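Local coordinates for protein 5-carboxyvanillate decarboxylase (Sphingomonas paucimobilis, PDB 4L6D) that probably removes a carboxylate from 5-carboxyvanillate to leave vanillate, using an amidohydrolase-type barrel that binds manganese, at residues A[24-27]-A[32-35]; A[234-239]-A[261-266]; A[294-299]-A[304-309]. One frame throughout, in Å; residues are numbered along the deposited sequence.

Interaction 1: residues A[24-27]-A[32-35]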
loop_
_atom_site.group_PDB
_atom_site.type_symbol
_atom_site.label_atom_id
_atom_site.label_comp_id
_atom_site.label_asym_id
_atom_site.label_seq_id
_atom_site.Cartn_x
_atom_site.Cartn_y
_atom_site.Cartn_z
ATOM N N SER A 24 -23.476 10.281 -14.848
ATOM C CA SER A 24 -22.899 9.188 -15.636
ATOM C C SER A 24 -22.828 9.495 -17.128
ATOM O O SER A 24 -22.056 8.865 -17.850
ATOM C CB SER A 24 -23.685 7.884 -15.423
ATOM O OG SER A 24 -24.890 7.864 -16.178
ATOM N N ARG A 25 -23.634 10.456 -17.580
ATOM C CA ARG A 25 -23.709 10.811 -18.998
ATOM C C ARG A 25 -22.714 11.903 -19.380
ATOM O O ARG A 25 -22.564 12.220 -20.563
ATOM C CB ARG A 25 -25.132 11.257 -19.362
ATOM C CG ARG A 25 -26.192 10.227 -19.003
ATOM C CD ARG A 25 -27.608 10.733 -19.243
ATOM N NE ARG A 25 -28.569 9.746 -18.764
ATOM C CZ ARG A 25 -29.579 10.013 -17.945
ATOM N NH1 ARG A 25 -29.793 11.257 -17.534
ATOM N NH2 ARG A 25 -30.381 9.033 -17.548
ATOM N N THR A 26 -22.046 12.481 -18.385
ATOM C CA THR A 26 -21.137 13.600 -18.637
ATOM C C THR A 26 -19.733 13.142 -19.013
ATOM O O THR A 26 -19.427 11.947 -18.982
ATOM C CB THR A 26 -21.034 14.548 -17.434
ATOM O OG1 THR A 26 -20.359 13.887 -16.358
ATOM C CG2 THR A 26 -22.425 14.994 -16.984
ATOM N N ASP A 27 -18.892 14.115 -19.360
ATOM C CA ASP A 27 -17.542 13.859 -19.835
ATOM C C ASP A 27 -16.505 13.853 -18.721
ATOM O O ASP A 27 -15.308 13.945 -18.989
ATOM C CB ASP A 27 -17.150 14.897 -20.905
ATOM C CG ASP A 27 -17.041 16.311 -20.348
ATOM O OD1 ASP A 27 -17.569 16.571 -19.245
ATOM O OD2 ASP A 27 -16.426 17.172 -21.020
ATOM N N ASP A 32 -13.556 7.445 -10.958
ATOM C CA ASP A 32 -14.810 6.937 -10.406
ATOM C C ASP A 32 -15.888 6.746 -11.456
ATOM O O ASP A 32 -16.886 6.090 -11.186
ATOM C CB ASP A 32 -15.343 7.832 -9.294
ATOM C CG ASP A 32 -14.529 7.715 -8.040
ATOM O OD1 ASP A 32 -14.627 6.669 -7.352
ATOM O OD2 ASP A 32 -13.766 8.650 -7.754
ATOM N N MET A 33 -15.711 7.327 -12.640
ATOM C CA MET A 33 -16.701 7.149 -13.708
ATOM C C MET A 33 -16.856 5.694 -14.146
ATOM O O MET A 33 -17.890 5.334 -14.703
ATOM C CB MET A 33 -16.414 8.060 -14.908
ATOM C CG MET A 33 -16.625 9.544 -14.593
ATOM S SD MET A 33 -18.339 9.996 -14.234
ATOM C CE MET A 33 -19.021 9.981 -15.895
ATOM N N ILE A 34 -15.845 4.860 -13.886
ATOM C CA ILE A 34 -15.968 3.436 -14.181
ATOM C C ILE A 34 -17.078 2.827 -13.316
ATOM O O ILE A 34 -18.034 2.262 -13.843
ATOM C CB ILE A 34 -14.624 2.684 -14.006
ATOM C CG1 ILE A 34 -13.598 3.195 -15.023
ATOM C CG2 ILE A 34 -14.829 1.186 -14.162
ATOM C CD1 ILE A 34 -12.189 2.611 -14.862
ATOM N N LEU A 35 -16.956 2.965 -11.998
ATOM C CA LEU A 35 -18.016 2.563 -11.071
ATOM C C LEU A 35 -19.347 3.227 -11.418
ATOM O O LEU A 35 -20.392 2.571 -11.469
ATOM C CB LEU A 35 -17.635 2.957 -9.640
ATOM C CG LEU A 35 -18.753 2.900 -8.599
ATOM C CD1 LEU A 35 -19.086 1.458 -8.291
ATOM C CD2 LEU A 35 -18.358 3.657 -7.342
#
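Thr26 OG1, hydrogen-bonded to the carbonyl oxygen of His23, lies beside the end of Met33, its nearest approach being 4.2 Å to the Met33 methyl CE. The hydroxyl stands between the backbone N and the carbonyl carbon (chi1 69°), a setting in which threonine can reach back to a carbonyl three residues earlier. Ser24, two residues earlier, does the same, its OG bonding to the carbonyl of Arg21, so that two small hydroxyl residues take up carbonyls in the last turn of helix 14-23.

From 32-35 the methionine alone reaches across to 24-27. Its methyl CE meets backbone oxygens, lying 3.7 Å from Thr26 O and 3.8 Å from Ser24 O. These are van der Waals contacts, although the sulfur probably polarises the methyl a little and makes the carbonyls suitable neighbours. The Met33 chain starts with CG anti to its carbonyl carbon, beside the backbone N, then bends at chi2 (-66°) and chi3 (-76°), curling the thioether across the threonine side chain at about a right angle. An unbranched, flexible side chain suits this place, since it can fold its end against a bend in the main chain. Met83 and Asp28 also touch Met33, and Asp32 just before it is salt-bridged to Arg176.

The arrangement is a loop folded back between two helices: Met33 of helix 33-40 packs on the loop that follows helix 14-23, within the excursion after the first strand of the amidohydrolase barrel. Two residues beyond Met33, Leu35 belongs to the vanillate pocket.

Interaction 2: residues A[234-239]-A[261-266]. With VNL (4-hydroxy-3-methoxybenzoate), chain L.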
loop_
_atom_site.group_PDB
_atom_site.type_symbol
_atom_site.label_atom_id
_atom_site.label_comp_id
_atom_site.label_asym_id
_atom_site.label_seq_id
_atom_site.Cartn_x
_atom_site.Cartn_y
_atom_site.Cartn_z
ATOM N N PHE A 234 0.348 -2.238 8.654
ATOM C CA PHE A 234 1.486 -3.070 8.279
ATOM C C PHE A 234 2.746 -2.233 8.129
ATOM O O PHE A 234 3.854 -2.736 8.334
ATOM C CB PHE A 234 1.195 -3.826 6.970
ATOM C CG PHE A 234 2.038 -5.059 6.774
ATOM C CD1 PHE A 234 1.885 -6.146 7.621
ATOM C CD2 PHE A 234 2.953 -5.149 5.734
ATOM C CE1 PHE A 234 2.638 -7.298 7.456
ATOM C CE2 PHE A 234 3.714 -6.312 5.552
ATOM C CZ PHE A 234 3.551 -7.385 6.415
ATOM N N TRP A 235 2.563 -0.957 7.776
ATOM C CA TRP A 235 3.681 -0.054 7.456
ATOM C C TRP A 235 4.201 0.790 8.626
ATOM O O TRP A 235 5.069 1.643 8.426
ATOM C CB TRP A 235 3.283 0.917 6.342
ATOM C CG TRP A 235 3.094 0.342 4.960
ATOM C CD1 TRP A 235 1.907 0.084 4.322
ATOM C CD2 TRP A 235 4.128 0.019 4.018
ATOM N NE1 TRP A 235 2.145 -0.395 3.058
ATOM C CE2 TRP A 235 3.495 -0.432 2.838
ATOM C CE3 TRP A 235 5.525 0.068 4.058
ATOM C CZ2 TRP A 235 4.208 -0.847 1.716
ATOM C CZ3 TRP A 235 6.239 -0.350 2.933
ATOM C CH2 TRP A 235 5.573 -0.797 1.778
ATOM N N LEU A 236 3.658 0.599 9.828
ATOM C CA LEU A 236 3.959 1.502 10.946
ATOM C C LEU A 236 5.445 1.653 11.266
ATOM O O LEU A 236 5.922 2.762 11.502
ATOM C CB LEU A 236 3.218 1.055 12.215
ATOM C CG LEU A 236 1.686 1.081 12.130
ATOM C CD1 LEU A 236 1.079 0.602 13.443
ATOM C CD2 LEU A 236 1.143 2.466 11.748
ATOM N N TRP A 237 6.170 0.542 11.298
ATOM C CA TRP A 237 7.584 0.629 11.672
ATOM C C TRP A 237 8.392 1.484 10.681
ATOM O O TRP A 237 9.191 2.337 11.076
ATOM C CB TRP A 237 8.201 -0.771 11.851
ATOM C CG TRP A 237 9.527 -0.719 12.543
ATOM C CD1 TRP A 237 9.757 -0.816 13.886
ATOM C CD2 TRP A 237 10.802 -0.509 11.933
ATOM N NE1 TRP A 237 11.099 -0.691 14.146
ATOM C CE2 TRP A 237 11.767 -0.505 12.963
ATOM C CE3 TRP A 237 11.226 -0.331 10.614
ATOM C CZ2 TRP A 237 13.128 -0.324 12.716
ATOM C CZ3 TRP A 237 12.577 -0.157 10.369
ATOM C CH2 TRP A 237 13.513 -0.147 11.415
ATOM N N ARG A 238 8.159 1.260 9.394
ATOM C CA ARG A 238 8.856 1.985 8.335
ATOM C C ARG A 238 8.457 3.457 8.272
ATOM O O ARG A 238 9.303 4.319 8.058
ATOM C CB ARG A 238 8.572 1.296 7.001
ATOM C CG ARG A 238 9.279 1.866 5.769
ATOM C CD ARG A 238 9.479 0.710 4.810
ATOM N NE ARG A 238 9.933 1.033 3.456
ATOM C CZ ARG A 238 11.200 1.243 3.114
ATOM N NH1 ARG A 238 12.158 1.275 4.038
ATOM N NH2 ARG A 238 11.511 1.462 1.838
ATOM N N LEU A 239 7.169 3.745 8.463
ATOM C CA LEU A 239 6.724 5.135 8.552
ATOM C C LEU A 239 7.482 5.857 9.665
ATOM O O LEU A 239 7.952 6.979 9.474
ATOM C CB LEU A 239 5.215 5.201 8.809
ATOM C CG LEU A 239 4.322 4.890 7.601
ATOM C CD1 LEU A 239 2.907 4.610 8.068
ATOM C CD2 LEU A 239 4.334 6.058 6.618
ATOM N N GLU A 261 2.250 6.742 16.232
ATOM C CA GLU A 261 1.550 7.233 17.417
ATOM C C GLU A 261 0.294 8.020 17.065
ATOM O O GLU A 261 -0.716 7.898 17.754
ATOM C CB GLU A 261 2.489 8.016 18.345
ATOM C CG GLU A 261 3.553 7.110 18.962
ATOM C CD GLU A 261 4.706 7.850 19.612
ATOM O OE1 GLU A 261 4.841 9.076 19.423
ATOM O OE2 GLU A 261 5.499 7.189 20.325
ATOM N N TYR A 262 0.343 8.814 15.997
ATOM C CA TYR A 262 -0.897 9.377 15.457
ATOM C C TYR A 262 -1.841 8.279 15.022
ATOM O O TYR A 262 -3.051 8.375 15.242
ATOM C CB TYR A 262 -0.642 10.310 14.270
ATOM C CG TYR A 262 0.126 11.527 14.685
ATOM C CD1 TYR A 262 -0.466 12.498 15.489
ATOM C CD2 TYR A 262 1.459 11.683 14.329
ATOM C CE1 TYR A 262 0.238 13.604 15.901
ATOM C CE2 TYR A 262 2.179 12.789 14.741
ATOM C CZ TYR A 262 1.565 13.748 15.533
ATOM O OH TYR A 262 2.271 14.848 15.969
ATOM N N PHE A 263 -1.315 7.239 14.376
ATOM C CA PHE A 263 -2.218 6.221 13.879
ATOM C C PHE A 263 -2.936 5.545 15.049
ATOM O O PHE A 263 -4.144 5.348 15.001
ATOM C CB PHE A 263 -1.514 5.193 12.980
ATOM C CG PHE A 263 -2.484 4.386 12.174
ATOM C CD1 PHE A 263 -3.044 4.916 11.022
ATOM C CD2 PHE A 263 -2.916 3.152 12.616
ATOM C CE1 PHE A 263 -3.976 4.205 10.288
ATOM C CE2 PHE A 263 -3.856 2.426 11.885
ATOM C CZ PHE A 263 -4.385 2.955 10.716
ATOM N N ARG A 264 -2.217 5.245 16.125
ATOM C CA ARG A 264 -2.865 4.591 17.255
ATOM C C ARG A 264 -3.742 5.557 18.062
ATOM O O ARG A 264 -4.780 5.147 18.590
ATOM C CB ARG A 264 -1.837 3.918 18.176
ATOM C CG ARG A 264 -1.096 2.744 17.535
ATOM C CD ARG A 264 -0.169 2.047 18.542
ATOM N NE ARG A 264 0.910 1.337 17.853
ATOM C CZ ARG A 264 2.081 1.877 17.532
ATOM N NH1 ARG A 264 2.356 3.133 17.861
ATOM N NH2 ARG A 264 2.996 1.153 16.900
ATOM N N ARG A 265 -3.347 6.828 18.159
ATOM C CA ARG A 265 -4.107 7.796 18.958
ATOM C C ARG A 265 -5.368 8.248 18.242
ATOM O O ARG A 265 -6.446 8.322 18.847
ATOM C CB ARG A 265 -3.251 9.027 19.288
ATOM C CG ARG A 265 -3.903 9.986 20.283
ATOM C CD ARG A 265 -3.077 11.263 20.496
ATOM N NE ARG A 265 -3.100 12.090 19.291
ATOM C CZ ARG A 265 -2.579 13.307 19.186
ATOM N NH1 ARG A 265 -1.978 13.879 20.219
ATOM N NH2 ARG A 265 -2.685 13.959 18.031
ATOM N N ASN A 266 -5.222 8.569 16.959
ATOM C CA ASN A 266 -6.284 9.227 16.190
ATOM C C ASN A 266 -7.077 8.348 15.239
ATOM O O ASN A 266 -8.106 8.792 14.713
ATOM C CB ASN A 266 -5.706 10.410 15.412
ATOM C CG ASN A 266 -5.226 11.522 16.322
ATOM O OD1 ASN A 266 -4.029 11.638 16.623
ATOM N ND2 ASN A 266 -6.163 12.349 16.783
HETATM C C1 VNL L . 6.446 -0.872 15.642
HETATM C CO1 VNL L . 5.899 0.113 14.800
HETATM C CO2 VNL L . 7.445 -0.568 16.593
HETATM C CM1 VNL L . 6.342 1.444 14.879
HETATM C CM2 VNL L . 7.906 0.745 16.690
HETATM O OM VNL L . 8.871 1.162 17.572
HETATM C CZ VNL L . 7.339 1.778 15.806
HETATM C CC VNL L . 5.952 -2.285 15.538
HETATM C CV VNL L . 9.465 0.236 18.498
HETATM O O1 VNL L . 4.728 -2.514 15.317
HETATM O O2 VNL L . 6.804 -3.198 15.682
HETATM O O3 VNL L . 7.917 3.024 15.886
#
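Leu236 meets Phe263 and Arg264 with its two methyl branches. The apolar contact is that of CD2, 4.0 Å from Phe263 CB, the two side chains crossing at about a right angle. Leucine suits the spot because its fork serves two neighbours: the other branch, CD1, lies 4.0 Å from Arg264 NH2.

Contacts with bound vanillate come next. Leu236 CB sits 3.8 Å from CO1 of the ligand ring. Arg264 NH2 lies 3.7 Å from the same CO1, and Trp237 CD1 3.6 Å from CO2, the indole turning its own edge to the ligand. Arginine has the length for this, its chain extended from CG to NE; its rotation is set by bonds from NE to Val286 O and between NH1 and Ser260 OG.

Among polar bonds within 261-266, Arg265 grips Asn266 OD1 side-on, NE at 2.9 Å and NH2 at 3.0 Å, with the oxygen lying in the guanidinium plane.

Leu287 of helix 277-287 packs on both Leu236 and Phe263. Phe263 also stacks on Phe267, where helix 259-266 gives way to strand 267-270, while Trp235 meets Trp196 of the second subunit edge-to-face and Phe234 meets Phe234 of that subunit.

Interaction 3: residues A[294-299]-A[304-309]. With MN (manganese (II) ion), chain I; VNL (4-hydroxy-3-methoxybenzoate), chain J.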
loop_
_atom_site.group_PDB
_atom_site.type_symbol
_atom_site.label_atom_id
_atom_site.label_comp_id
_atom_site.label_asym_id
_atom_site.label_seq_id
_atom_site.Cartn_x
_atom_site.Cartn_y
_atom_site.Cartn_z
ATOM N N TRP A 294 -15.328 -4.760 13.429
ATOM C CA TRP A 294 -15.809 -5.630 12.370
ATOM C C TRP A 294 -16.696 -4.875 11.374
ATOM O O TRP A 294 -17.380 -3.908 11.729
ATOM C CB TRP A 294 -16.553 -6.804 13.015
ATOM C CG TRP A 294 -17.178 -7.761 12.052
ATOM C CD1 TRP A 294 -16.538 -8.675 11.270
ATOM C CD2 TRP A 294 -18.574 -7.893 11.778
ATOM N NE1 TRP A 294 -17.458 -9.372 10.512
ATOM C CE2 TRP A 294 -18.717 -8.914 10.820
ATOM C CE3 TRP A 294 -19.724 -7.250 12.267
ATOM C CZ2 TRP A 294 -19.961 -9.304 10.332
ATOM C CZ3 TRP A 294 -20.955 -7.634 11.780
ATOM C CH2 TRP A 294 -21.065 -8.657 10.823
ATOM N N ALA A 295 -16.679 -5.327 10.121
ATOM C CA ALA A 295 -17.564 -4.788 9.087
ATOM C C ALA A 295 -17.819 -5.858 8.032
ATOM O O ALA A 295 -17.136 -6.882 8.019
ATOM C CB ALA A 295 -16.963 -3.539 8.437
ATOM N N ILE A 296 -18.778 -5.610 7.137
ATOM C CA ILE A 296 -19.087 -6.545 6.061
ATOM C C ILE A 296 -18.717 -5.970 4.697
ATOM O O ILE A 296 -18.223 -6.700 3.832
ATOM C CB ILE A 296 -20.579 -6.932 6.048
ATOM C CG1 ILE A 296 -20.994 -7.545 7.389
ATOM C CG2 ILE A 296 -20.871 -7.881 4.882
ATOM C CD1 ILE A 296 -22.496 -7.578 7.575
ATOM N N ASP A 297 -18.950 -4.668 4.513
ATOM C CA ASP A 297 -18.940 -4.034 3.191
ATOM C C ASP A 297 -20.124 -4.500 2.326
ATOM O O ASP A 297 -20.000 -4.638 1.106
ATOM C CB ASP A 297 -17.605 -4.248 2.450
ATOM C CG ASP A 297 -17.049 -2.966 1.865
ATOM O OD1 ASP A 297 -17.825 -2.012 1.665
ATOM O OD2 ASP A 297 -15.829 -2.918 1.592
ATOM N N TYR A 298 -21.274 -4.733 2.959
ATOM C CA TYR A 298 -22.511 -5.036 2.248
ATOM C C TYR A 298 -22.982 -3.752 1.534
ATOM O O TYR A 298 -22.798 -2.665 2.068
ATOM C CB TYR A 298 -23.557 -5.509 3.264
ATOM C CG TYR A 298 -24.874 -5.893 2.640
ATOM C CD1 TYR A 298 -25.094 -7.185 2.191
ATOM C CD2 TYR A 298 -25.893 -4.953 2.477
ATOM C CE1 TYR A 298 -26.291 -7.542 1.609
ATOM C CE2 TYR A 298 -27.090 -5.300 1.894
ATOM C CZ TYR A 298 -27.289 -6.601 1.467
ATOM O OH TYR A 298 -28.474 -6.972 0.875
ATOM N N PRO A 299 -23.587 -3.857 0.332
ATOM C CA PRO A 299 -23.939 -5.051 -0.447
ATOM C C PRO A 299 -22.863 -5.484 -1.428
ATOM O O PRO A 299 -23.105 -6.364 -2.264
ATOM C CB PRO A 299 -25.178 -4.588 -1.212
ATOM C CG PRO A 299 -24.893 -3.152 -1.505
ATOM C CD PRO A 299 -24.177 -2.637 -0.257
ATOM N N ALA A 304 -22.797 -13.589 5.155
ATOM C CA ALA A 304 -22.471 -14.850 5.851
ATOM C C ALA A 304 -20.973 -15.095 6.056
ATOM O O ALA A 304 -20.559 -15.399 7.173
ATOM C CB ALA A 304 -23.146 -16.064 5.198
ATOM N N PRO A 305 -20.149 -14.939 4.999
ATOM C CA PRO A 305 -18.724 -15.194 5.230
ATOM C C PRO A 305 -18.107 -14.181 6.193
ATOM O O PRO A 305 -17.219 -14.538 6.964
ATOM C CB PRO A 305 -18.088 -15.053 3.840
ATOM C CG PRO A 305 -19.204 -15.127 2.868
ATOM C CD PRO A 305 -20.470 -14.762 3.567
ATOM N N ALA A 306 -18.557 -12.932 6.148
ATOM C CA ALA A 306 -17.998 -11.913 7.035
ATOM C C ALA A 306 -18.341 -12.227 8.491
ATOM O O ALA A 306 -17.517 -12.083 9.389
ATOM C CB ALA A 306 -18.509 -10.530 6.636
ATOM N N VAL A 307 -19.583 -12.635 8.712
ATOM C CA VAL A 307 -20.042 -13.042 10.032
ATOM C C VAL A 307 -19.256 -14.252 10.539
ATOM O O VAL A 307 -18.792 -14.270 11.686
ATOM C CB VAL A 307 -21.556 -13.348 9.997
ATOM C CG1 VAL A 307 -22.015 -14.057 11.276
ATOM C CG2 VAL A 307 -22.336 -12.051 9.789
ATOM N N GLN A 308 -19.095 -15.259 9.690
ATOM C CA GLN A 308 -18.422 -16.471 10.121
ATOM C C GLN A 308 -16.946 -16.220 10.390
ATOM O O GLN A 308 -16.367 -16.845 11.282
ATOM C CB GLN A 308 -18.689 -17.596 9.126
ATOM C CG GLN A 308 -20.181 -17.922 9.139
ATOM C CD GLN A 308 -20.640 -18.850 8.034
ATOM O OE1 GLN A 308 -19.842 -19.554 7.406
ATOM N NE2 GLN A 308 -21.950 -18.874 7.812
ATOM N N PHE A 309 -16.365 -15.267 9.662
ATOM C CA PHE A 309 -14.985 -14.840 9.905
ATOM C C PHE A 309 -14.789 -14.360 11.351
ATOM O O PHE A 309 -13.874 -14.822 12.047
ATOM C CB PHE A 309 -14.605 -13.764 8.877
ATOM C CG PHE A 309 -13.547 -12.782 9.335
ATOM C CD1 PHE A 309 -12.217 -13.164 9.498
ATOM C CD2 PHE A 309 -13.894 -11.449 9.560
ATOM C CE1 PHE A 309 -11.250 -12.230 9.895
ATOM C CE2 PHE A 309 -12.940 -10.515 9.955
ATOM C CZ PHE A 309 -11.619 -10.908 10.131
HETATM MN MN MN I . -17.327 -0.013 1.258
HETATM C C1 VNL J . -17.193 -1.800 -4.349
HETATM C CO1 VNL J . -16.820 -2.453 -3.166
HETATM C CO2 VNL J . -17.669 -0.474 -4.332
HETATM C CM1 VNL J . -16.924 -1.790 -1.929
HETATM C CM2 VNL J . -17.767 0.205 -3.119
HETATM O OM VNL J . -18.217 1.494 -3.003
HETATM C CZ VNL J . -17.389 -0.477 -1.877
HETATM C CC VNL J . -17.112 -2.542 -5.657
HETATM C CV VNL J . -18.597 2.238 -4.177
HETATM O O1 VNL J . -16.981 -3.796 -5.675
HETATM O O2 VNL J . -17.245 -1.891 -6.720
HETATM O O3 VNL J . -17.820 0.115 -0.723
HETATM O O HOH W 1 -19.285 0.432 2.139
#
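The loop after the eighth barrel strand, 292-293, carries the metal ligand Asp297 of this amidohydrolase-type site, and it packs on helix 303-311 through Trp294, Ile296 and Ala306. The one polar link is Trp294 NE1 to Ala306 O, 2.9 Å long and bent at the hydrogen (144°); the donor comes from well above the carbonyl plane. With CG anti to its backbone N (chi1 177°), the indole reaches the helix. Its six-membered ring meets valine, CZ2 lying 3.7 Å from Val307 CG2, while CD1 is 4.2 Å from Phe309 CD2. An alanine in place of Trp294 is likely to leave Ala306 O without this donor and open a gap beside Val307 and Phe309. Ala306 is small enough for close approach: its CB touches both branches of Ile296, 4.0 Å from CG1.

Asp297 turns the other way, its OD1 2.1 Å from manganese; vanillate O3 and a water are further ligands, with Glu8 and His174 completing the set. Its OD2 is hydrogen-bonded to His227, which helps fix the rotation of the carboxylate.

On the side of strand 5-11, Ala6 touches Trp294 and Ile296, and Glu9 bonds to backbone N-H groups of the loop. The loop thus lies between strand 5-11 and helix 303-311, whose Val307 in turn touches Asn67 of helix 59-67.

In the fold
From the N terminus the three contacts come in series, none nested or crossed. Interaction 1 closes a short loop between helices 14-23 and 33-40, in the excursion after the first barrel strand. Interaction 2 spans a longer, largely helical stretch between strands 223-225 and 267-270, joining helices 236-249 and 259-266. Interaction 3 closes the turn from the last strand, 292-293, into helix 303-311. Interactions 1 and 2 lie on opposite sides of the chain's centre, nearest atoms about 21 Å apart. Interactions 1 and 3 supply Leu35 and Asp297 to one vanillate pocket, whereas 234-239 and 261-266 line a separate one.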